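Local atomic coordinates of glutathione S-transferase (PDB entry 2DSA), a protein that binds glutathione and reductively dechlorinates metabolites of polychlorinated biphenyls, and probably has the general glutathione transferase activity of its family. Residues 133-137 against 172-178; 71-75 against 91-95. All coordinates share one frame; numbering follows the deposited sequence.

How the interactions relate
Polar and apolar ways of joining helices are combined in a single glutathione transferase chain. Interaction 2 closes first along the sequence: it ties helix 66-76 of the thioredoxin-like N-terminal domain to helix 89-109, which leads into the helical part of the chain. Interaction 1 follows in series and lies wholly within the C-terminal domain, between helix 119-139 and the turn that starts helix 176-186. Their centres are 24 Å apart and their nearest atoms about 9 Å, without touching. Helices 89-109 and 119-139 are consecutive, so the two contacts meet successive helices. Interaction 2 is bonded to the second subunit through Asp75; interaction 1 lies further from the centre of the chain, about 18 Å against 13 Å between centres.

Interaction 1. Residues 133-137 against 172-178; sequences LGQVA and LSPWPSL
The indole of Trp175 lies between two residues, with Pro174 CB over the centre of one face and Leu133 CB over the opposite one. Leu133 CB makes a CH-pi contact, 4.1 Å from the centroid of the six-membered ring of Trp175 and only 6° off the ring normal. At the far end of the indole, Leu133 CD1 meets Trp175 CZ3 at 3.7 Å and also reaches Leu172 CD2. Two smaller groups approach the pyrrole end obliquely: Gly134 CA comes to 3.6 Å from Trp175 NE1, and Ala137 CB to 3.5 Å from Trp175 CD1. Leu178 packs beside the indole, its CD2 branch against Val136 CG1 and its CG against Ala137 CB. One hydrogen bond accompanies this apolar packing, from Ser177 OG to Ala137 O (2.6 Å). With chi1 at 72°, the hydroxyl sits between the backbone N and carbonyl carbon of Ser177, and it meets the acceptor well off the line of the C=O bond, at 110°. Trp175 is the N-cap residue of helix 176-186 and ends the type I turn begun at Leu172; its side chain, with Ser177 and Leu178, fits the start of that helix against helix 119-139. Behind the contact, Leu133 continues onto Leu105 of helix 89-109 and Leu162 of helix 153-163, while Val136 packs on Phe100 and Leu158 of the same two helices.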
loop_
_atom_site.group_PDB
_atom_site.type_symbol
_atom_site.label_atom_id
_atom_site.label_comp_id
_atom_site.label_asym_id
_atom_site.label_seq_id
_atom_site.Cartn_x
_atom_site.Cartn_y
_atom_site.Cartn_z
ATOM N N LEU A 133 -10.605 11.916 -1.103
ATOM C CA LEU A 133 -11.568 12.044 0.018
ATOM C C LEU A 133 -13.044 12.093 -0.408
ATOM O O LEU A 133 -13.926 11.676 0.342
ATOM C CB LEU A 133 -11.268 13.270 0.883
ATOM C CG LEU A 133 -9.958 13.387 1.665
ATOM C CD1 LEU A 133 -9.871 14.784 2.272
ATOM C CD2 LEU A 133 -9.788 12.290 2.744
ATOM N N GLY A 134 -13.308 12.618 -1.605
ATOM C CA GLY A 134 -14.642 12.543 -2.196
ATOM C C GLY A 134 -15.063 11.099 -2.419
ATOM O O GLY A 134 -16.180 10.708 -2.075
ATOM N N GLN A 135 -14.161 10.297 -2.983
ATOM C CA GLN A 135 -14.458 8.887 -3.217
ATOM C C GLN A 135 -14.796 8.139 -1.912
ATOM O O GLN A 135 -15.716 7.313 -1.882
ATOM C CB GLN A 135 -13.309 8.205 -3.962
ATOM C CG GLN A 135 -13.577 6.734 -4.315
ATOM C CD GLN A 135 -12.367 6.041 -4.904
ATOM O OE1 GLN A 135 -11.319 6.666 -5.154
ATOM N NE2 GLN A 135 -12.489 4.736 -5.118
ATOM N N VAL A 136 -14.073 8.448 -0.839
ATOM C CA VAL A 136 -14.302 7.789 0.456
ATOM C C VAL A 136 -15.587 8.265 1.118
ATOM O O VAL A 136 -16.291 7.478 1.754
ATOM C CB VAL A 136 -13.111 7.981 1.428
ATOM C CG1 VAL A 136 -13.283 7.118 2.654
ATOM C CG2 VAL A 136 -11.811 7.647 0.731
ATOM N N ALA A 137 -15.887 9.556 0.975
ATOM C CA ALA A 137 -17.123 10.117 1.504
ATOM C C ALA A 137 -18.339 9.459 0.859
ATOM O O ALA A 137 -19.314 9.145 1.546
ATOM C CB ALA A 137 -17.150 11.625 1.316
ATOM N N LEU A 172 -12.989 19.174 6.446
ATOM C CA LEU A 172 -13.770 18.001 6.044
ATOM C C LEU A 172 -15.262 18.334 5.928
ATOM O O LEU A 172 -16.095 17.448 5.729
ATOM C CB LEU A 172 -13.530 16.831 7.012
ATOM C CG LEU A 172 -12.100 16.280 7.137
ATOM C CD1 LEU A 172 -12.097 15.133 8.116
ATOM C CD2 LEU A 172 -11.513 15.838 5.788
ATOM N N SER A 173 -15.573 19.628 6.031
ATOM C CA SER A 173 -16.945 20.163 5.924
ATOM C C SER A 173 -17.711 19.773 4.646
ATOM O O SER A 173 -18.915 19.529 4.721
ATOM C CB SER A 173 -16.936 21.688 6.081
ATOM O OG SER A 173 -16.497 22.068 7.382
ATOM N N PRO A 174 -17.021 19.709 3.484
ATOM C CA PRO A 174 -17.665 19.242 2.254
ATOM C C PRO A 174 -18.049 17.756 2.313
ATOM O O PRO A 174 -18.836 17.291 1.495
ATOM C CB PRO A 174 -16.576 19.440 1.192
ATOM C CG PRO A 174 -15.585 20.349 1.793
ATOM C CD PRO A 174 -15.611 20.065 3.241
ATOM N N TRP A 175 -17.502 17.025 3.286
ATOM C CA TRP A 175 -17.745 15.586 3.415
ATOM C C TRP A 175 -18.317 15.199 4.771
ATOM O O TRP A 175 -17.622 14.595 5.587
ATOM C CB TRP A 175 -16.459 14.814 3.153
ATOM C CG TRP A 175 -15.792 15.222 1.874
ATOM C CD1 TRP A 175 -16.222 14.955 0.606
ATOM C CD2 TRP A 175 -14.594 15.989 1.741
ATOM N NE1 TRP A 175 -15.358 15.499 -0.308
ATOM C CE2 TRP A 175 -14.345 16.136 0.358
ATOM C CE3 TRP A 175 -13.696 16.560 2.658
ATOM C CZ2 TRP A 175 -13.241 16.830 -0.138
ATOM C CZ3 TRP A 175 -12.592 17.255 2.161
ATOM C CH2 TRP A 175 -12.374 17.379 0.775
ATOM N N PRO A 176 -19.594 15.544 5.010
ATOM C CA PRO A 176 -20.288 15.188 6.240
ATOM C C PRO A 176 -20.266 13.694 6.593
ATOM O O PRO A 176 -20.270 13.363 7.772
ATOM C CB PRO A 176 -21.727 15.674 5.991
ATOM C CG PRO A 176 -21.802 16.053 4.567
ATOM C CD PRO A 176 -20.450 16.348 4.113
ATOM N N SER A 177 -20.245 12.805 5.600
ATOM C CA SER A 177 -20.154 11.353 5.877
ATOM C C SER A 177 -18.808 10.928 6.519
ATOM O O SER A 177 -18.750 9.933 7.256
ATOM C CB SER A 177 -20.465 10.522 4.621
ATOM O OG SER A 177 -19.404 10.616 3.687
ATOM N N LEU A 178 -17.751 11.700 6.259
ATOM C CA LEU A 178 -16.432 11.473 6.862
ATOM C C LEU A 178 -16.364 11.937 8.318
ATOM O O LEU A 178 -15.738 11.278 9.154
ATOM C CB LEU A 178 -15.315 12.137 6.044
ATOM C CG LEU A 178 -15.117 11.647 4.597
ATOM C CD1 LEU A 178 -13.960 12.363 3.939
ATOM C CD2 LEU A 178 -14.903 10.128 4.557
#

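Interaction 2. Residues 71-75 against 91-95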
loop_
_atom_site.group_PDB
_atom_site.type_symbol
_atom_site.label_atom_id
_atom_site.label_comp_id
_atom_site.label_asym_id
_atom_site.label_seq_id
_atom_site.Cartn_x
_atom_site.Cartn_y
_atom_site.Cartn_z
ATOM N N GLN A 71 -3.091 -6.340 9.671
ATOM C CA GLN A 71 -3.610 -7.653 9.284
ATOM C C GLN A 71 -3.076 -8.771 10.204
ATOM O O GLN A 71 -3.828 -9.650 10.605
ATOM C CB GLN A 71 -3.296 -7.959 7.810
ATOM C CG GLN A 71 -4.133 -7.121 6.825
ATOM C CD GLN A 71 -3.879 -7.498 5.392
ATOM O OE1 GLN A 71 -4.495 -8.437 4.867
ATOM N NE2 GLN A 71 -2.941 -6.795 4.747
ATOM N N TYR A 72 -1.781 -8.731 10.510
ATOM C CA TYR A 72 -1.215 -9.640 11.485
ATOM C C TYR A 72 -1.993 -9.525 12.798
ATOM O O TYR A 72 -2.468 -10.532 13.327
ATOM C CB TYR A 72 0.300 -9.417 11.683
ATOM C CG TYR A 72 0.855 -10.273 12.820
ATOM C CD1 TYR A 72 0.889 -9.780 14.126
ATOM C CD2 TYR A 72 1.289 -11.583 12.598
ATOM C CE1 TYR A 72 1.341 -10.551 15.183
ATOM C CE2 TYR A 72 1.775 -12.363 13.667
ATOM C CZ TYR A 72 1.783 -11.836 14.942
ATOM O OH TYR A 72 2.226 -12.574 15.999
ATOM N N VAL A 73 -2.168 -8.299 13.283
ATOM C CA VAL A 73 -2.878 -8.036 14.526
ATOM C C VAL A 73 -4.312 -8.609 14.538
ATOM O O VAL A 73 -4.702 -9.355 15.458
ATOM C CB VAL A 73 -2.869 -6.526 14.865
ATOM C CG1 VAL A 73 -3.829 -6.218 16.022
ATOM C CG2 VAL A 73 -1.442 -6.037 15.190
ATOM N N ALA A 74 -5.079 -8.285 13.499
ATOM C CA ALA A 74 -6.433 -8.802 13.346
ATOM C C ALA A 74 -6.510 -10.338 13.316
ATOM O O ALA A 74 -7.448 -10.929 13.849
ATOM C CB ALA A 74 -7.084 -8.215 12.084
ATOM N N ASP A 75 -5.552 -10.970 12.651
ATOM C CA ASP A 75 -5.535 -12.432 12.513
ATOM C C ASP A 75 -5.253 -13.153 13.838
ATOM O O ASP A 75 -5.517 -14.348 13.948
ATOM C CB ASP A 75 -4.517 -12.869 11.454
ATOM C CG ASP A 75 -4.991 -12.595 10.022
ATOM O OD1 ASP A 75 -4.157 -12.699 9.100
ATOM O OD2 ASP A 75 -6.188 -12.303 9.816
ATOM N N ARG A 91 -11.732 -10.261 2.376
ATOM C CA ARG A 91 -10.352 -10.014 2.844
ATOM C C ARG A 91 -9.491 -9.306 1.769
ATOM O O ARG A 91 -8.709 -8.411 2.097
ATOM C CB ARG A 91 -9.704 -11.313 3.352
ATOM C CG ARG A 91 -8.282 -11.161 3.930
ATOM C CD ARG A 91 -8.135 -10.039 4.970
ATOM N NE ARG A 91 -6.806 -10.060 5.576
ATOM C CZ ARG A 91 -6.500 -10.718 6.692
ATOM N NH1 ARG A 91 -7.432 -11.411 7.335
ATOM N NH2 ARG A 91 -5.260 -10.699 7.156
ATOM N N TYR A 92 -9.644 -9.689 0.500
ATOM C CA TYR A 92 -8.990 -8.948 -0.619
ATOM C C TYR A 92 -9.503 -7.521 -0.724
ATOM O O TYR A 92 -8.746 -6.579 -0.955
ATOM C CB TYR A 92 -9.100 -9.689 -1.960
ATOM C CG TYR A 92 -8.575 -11.105 -1.868
ATOM C CD1 TYR A 92 -9.454 -12.184 -1.787
ATOM C CD2 TYR A 92 -7.207 -11.362 -1.805
ATOM C CE1 TYR A 92 -8.986 -13.482 -1.664
ATOM C CE2 TYR A 92 -6.727 -12.661 -1.690
ATOM C CZ TYR A 92 -7.626 -13.714 -1.616
ATOM O OH TYR A 92 -7.169 -15.001 -1.498
ATOM N N HIS A 93 -10.802 -7.378 -0.515
ATOM C CA HIS A 93 -11.447 -6.086 -0.437
ATOM C C HIS A 93 -10.886 -5.205 0.719
ATOM O O HIS A 93 -10.711 -3.996 0.554
ATOM C CB HIS A 93 -12.964 -6.296 -0.338
ATOM C CG HIS A 93 -13.775 -5.070 -0.627
ATOM N ND1 HIS A 93 -15.095 -4.943 -0.237
ATOM C CD2 HIS A 93 -13.457 -3.915 -1.258
ATOM C CE1 HIS A 93 -15.552 -3.764 -0.615
ATOM N NE2 HIS A 93 -14.578 -3.119 -1.235
ATOM N N LEU A 94 -10.590 -5.809 1.872
ATOM C CA LEU A 94 -9.864 -5.100 2.936
ATOM C C LEU A 94 -8.455 -4.623 2.479
ATOM O O LEU A 94 -8.041 -3.492 2.782
ATOM C CB LEU A 94 -9.736 -5.982 4.192
ATOM C CG LEU A 94 -8.882 -5.419 5.337
ATOM C CD1 LEU A 94 -9.717 -4.509 6.175
ATOM C CD2 LEU A 94 -8.309 -6.524 6.222
ATOM N N GLN A 95 -7.732 -5.490 1.774
ATOM C CA GLN A 95 -6.384 -5.179 1.293
ATOM C C GLN A 95 -6.390 -4.071 0.241
ATOM O O GLN A 95 -5.442 -3.270 0.158
ATOM C CB GLN A 95 -5.718 -6.444 0.728
ATOM C CG GLN A 95 -5.519 -7.483 1.813
ATOM C CD GLN A 95 -5.205 -8.860 1.307
ATOM O OE1 GLN A 95 -5.425 -9.198 0.133
ATOM N NE2 GLN A 95 -4.710 -9.689 2.208
#
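Gln71 OE1 receives two well-directed hydrogen bonds from the facing helix, at the junction where the thioredoxin-like N-terminal domain of the glutathione transferase fold meets its helical part. The short segments run roughly antiparallel, at 148°, with axes 13.2 Å apart. Long polar side chains therefore span the separation. Extended beyond CG, Gln71 carries its amide across to Gln95 NE2 and Arg91 NE, each 2.9 Å from Gln71 OE1. Both donors lie in the carbonyl plane, each on a lone pair of Gln71 OE1, and both bonds are nearly straight, so the rotation of the amide is well defined. Its other end, Gln71 NE2, is bonded to Pro67 O.

The tight part continues along the guanidinium edge. Arg91 has CG anti to its backbone N and then bends at chi2, which brings the head group round to Asp75 end-on. Arg91 NH1 lies 2.9 Å from Asp75 OD2, on the syn lone pair, and Arg91 NH2 lies 3.0 Å from Asp75 OD1. Pro84 O takes a further bond from Arg91 NH1, while Asp75 OD1 is also hydrogen-bonded to Asn86 ND2 and to Tyr92 OH of the second subunit. The donors round Asp75 probably favour its ionised form. Through Tyr92 of the second subunit, the interdomain salt bridge is tied to the dimer interface.

The apolar side is looser: Gln71 CG and Leu94 CD2 are 4.3 Å apart, and Leu94 also packs on Val153 and Ala154 of helix 153-163. Asp75, partly exposed, marks the less enclosed end of the polar network. There the carboxylate and guanidinium planes are turned 38° apart, and Arg91 NH2 meets Asp75 OD1 on its syn side, 30° out of the carboxylate plane.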